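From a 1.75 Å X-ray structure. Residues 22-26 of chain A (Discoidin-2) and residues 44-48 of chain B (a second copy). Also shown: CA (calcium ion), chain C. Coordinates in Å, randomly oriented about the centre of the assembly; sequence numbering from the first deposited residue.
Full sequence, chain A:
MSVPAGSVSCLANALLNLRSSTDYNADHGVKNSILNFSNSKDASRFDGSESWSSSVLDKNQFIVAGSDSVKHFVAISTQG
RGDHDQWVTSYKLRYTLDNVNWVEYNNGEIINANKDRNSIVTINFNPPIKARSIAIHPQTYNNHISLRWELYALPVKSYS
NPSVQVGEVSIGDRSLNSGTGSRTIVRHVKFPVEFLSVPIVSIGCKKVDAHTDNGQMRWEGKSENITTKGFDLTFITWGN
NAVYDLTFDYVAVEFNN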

# COMPACT_ATOMS: atom_id res chain seq x y z
N THR A 22 -12.23 5.26 -25.16
CA THR A 22 -13.55 4.85 -25.68
C THR A 22 -13.44 3.35 -26.00
O THR A 22 -12.32 2.82 -26.15
CB THR A 22 -13.96 5.62 -26.98
OG1 THR A 22 -13.07 5.28 -28.06
CG2 THR A 22 -13.96 7.16 -26.75
N ASP A 23 -14.61 2.72 -26.11
CA ASP A 23 -14.74 1.28 -26.44
C ASP A 23 -15.72 1.19 -27.59
O ASP A 23 -16.79 1.81 -27.55
CB ASP A 23 -15.38 0.50 -25.29
CG ASP A 23 -14.46 0.32 -24.10
OD1 ASP A 23 -13.21 0.44 -24.25
OD2 ASP A 23 -15.01 0.01 -23.01
N TYR A 24 -15.40 0.40 -28.61
CA TYR A 24 -16.36 0.21 -29.69
C TYR A 24 -17.73 -0.18 -29.12
O TYR A 24 -18.78 0.30 -29.57
CB TYR A 24 -15.88 -0.86 -30.66
CG TYR A 24 -16.64 -0.73 -31.94
CD1 TYR A 24 -16.30 0.26 -32.87
CD2 TYR A 24 -17.71 -1.58 -32.22
CE1 TYR A 24 -17.02 0.42 -34.05
CE2 TYR A 24 -18.45 -1.43 -33.41
CZ TYR A 24 -18.10 -0.42 -34.30
OH TYR A 24 -18.80 -0.28 -35.50
N ASN A 25 -17.69 -1.07 -28.12
CA ASN A 25 -18.80 -1.27 -27.18
C ASN A 25 -18.22 -2.14 -26.07
O ASN A 25 -17.02 -2.39 -26.03
CB ASN A 25 -20.02 -1.93 -27.84
CG ASN A 25 -19.68 -3.22 -28.54
OD1 ASN A 25 -18.85 -4.01 -28.07
ND2 ASN A 25 -20.32 -3.46 -29.68
N ALA A 26 -19.06 -2.57 -25.13
CA ALA A 26 -18.54 -3.28 -23.94
C ALA A 26 -17.94 -4.62 -24.35
O ALA A 26 -17.03 -5.10 -23.70
CB ALA A 26 -19.66 -3.47 -22.88
N SER B 44 -25.41 6.40 -35.91
CA SER B 44 -25.81 5.14 -36.54
C SER B 44 -25.45 3.87 -35.78
O SER B 44 -25.78 2.76 -36.20
CB SER B 44 -25.25 5.05 -37.96
OG SER B 44 -23.90 4.61 -38.00
N ARG B 45 -24.74 4.03 -34.67
CA ARG B 45 -24.35 2.88 -33.87
C ARG B 45 -24.25 3.31 -32.41
O ARG B 45 -23.98 4.48 -32.13
CB ARG B 45 -23.00 2.30 -34.34
CG ARG B 45 -21.79 3.25 -34.19
CD ARG B 45 -20.48 2.58 -34.70
NE ARG B 45 -19.41 3.57 -34.79
CZ ARG B 45 -18.54 3.82 -33.81
NH1 ARG B 45 -18.61 3.14 -32.68
NH2 ARG B 45 -17.61 4.76 -33.97
N PHE B 46 -24.47 2.37 -31.51
CA PHE B 46 -24.44 2.65 -30.08
C PHE B 46 -23.17 2.04 -29.50
O PHE B 46 -23.01 0.82 -29.48
CB PHE B 46 -25.68 2.06 -29.41
CG PHE B 46 -25.80 2.42 -27.97
CD1 PHE B 46 -25.97 3.74 -27.60
CD2 PHE B 46 -25.73 1.43 -26.98
CE1 PHE B 46 -26.06 4.10 -26.26
CE2 PHE B 46 -25.83 1.80 -25.63
CZ PHE B 46 -26.00 3.12 -25.28
N ASP B 47 -22.27 2.89 -29.03
CA ASP B 47 -21.02 2.44 -28.45
C ASP B 47 -21.02 2.53 -26.91
O ASP B 47 -19.98 2.36 -26.26
CB ASP B 47 -19.82 3.18 -29.05
CG ASP B 47 -19.92 4.71 -28.96
OD1 ASP B 47 -21.01 5.24 -28.67
OD2 ASP B 47 -18.89 5.38 -29.21
N GLY B 48 -22.19 2.80 -26.36
CA GLY B 48 -22.36 2.90 -24.91
C GLY B 48 -22.89 4.27 -24.51
O GLY B 48 -22.68 5.26 -25.22
CA CA C . -21.99 7.51 -28.85
O HOH W 1 -17.33 4.00 -25.66
O HOH W 2 -20.28 1.07 -31.78
O HOH W 3 -21.58 -1.07 -31.67
O HOH W 4 -22.08 6.37 -31.38
O HOH W 5 -23.73 6.32 -27.64
O HOH W 6 -22.47 9.46 -27.72
O HOH W 7 -24.20 8.11 -29.84

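Protein interfaces are often pictured as a set of direct hydrogen bonds, yet two chains can also meet through van der Waals packing while water carries the polar traffic between them. This small contact between two copies of Discoidin-2 is a clear example. No direct hydrogen bond joins the stretch of chain B to that of chain A, and the two together bury a modest 227 Å² of surface.

Along chain B, S44(B) lies beyond reach of the partner, and the contact begins with R45(B). Its CA-to-CB bond points toward chain A, and chi2 and chi3 are both t, so the side chain runs out extended to the tyrosine of the other copy. Y24(A) reaches it by a different route: its CA-to-CB bond points away from chain B, but the ring swings its far end back, bringing OH to 3.4 Å from CD of R45(B). CE1 of Y24(A) lies over one face of the guanidinium. That arrangement leaves the in-plane N-H groups of the arginine free for other partners, and NH1 and NH2 both find hydrogen bonds elsewhere in the structure. NH1 of R45(B) also donates to water 2, at 2.8 Å from the water O, and the same water donates to the carbonyl O of Y24(A), likewise at 2.8 Å. The tyrosine is thus tied to the arginine twice, by packing at its side chain and by a water at its backbone.

F46(B) contributes chiefly through its backbone. Its CA-to-CB bond points away from chain A, and its side chain comes no nearer than 6.7 Å to the other stretch, while its carbonyl O accepts a hydrogen bond from water 3, 3.2 Å from the water O. The other link in this bridge is weak, with ND2 of N25(A) 3.4 Å from the same water O.

The backbones come closest at D47(B), whose CA is 4.5 Å from that of N25(A). Here the carbonyl O of Y24(A) is 3.1 Å from CB of D47(B) and 3.3 Å from its CA, the latter a CA-H...O contact with an angle of 126° at the hydrogen. The carbonyl O of D47(B) lies 3.5 Å from the O of D23(A); both are acceptors, so the approach cannot be a hydrogen bond. Water 1 bridges these residues instead, donating to O of D47(B) at 3.2 Å from the water O and accepting from N of D23(A) at 3.0 Å.

Both carboxylate oxygens of D47(B) are engaged outside the two stretches: OD1 binds the calcium ion at 2.5 Å, and OD2 is hydrogen-bonded elsewhere in the structure. Two calcium-bound waters brace the neighbouring backbone, water 4 donating to O of R45(B) and water 5 to O of G48(B), each 2.8 Å from its acceptor. The metal therefore helps to hold the loop that chain A meets. G48(B) closes the stretch, its phi of 121° and psi of 154° calling for glycine because a CB would jam against the preceding carbonyl O.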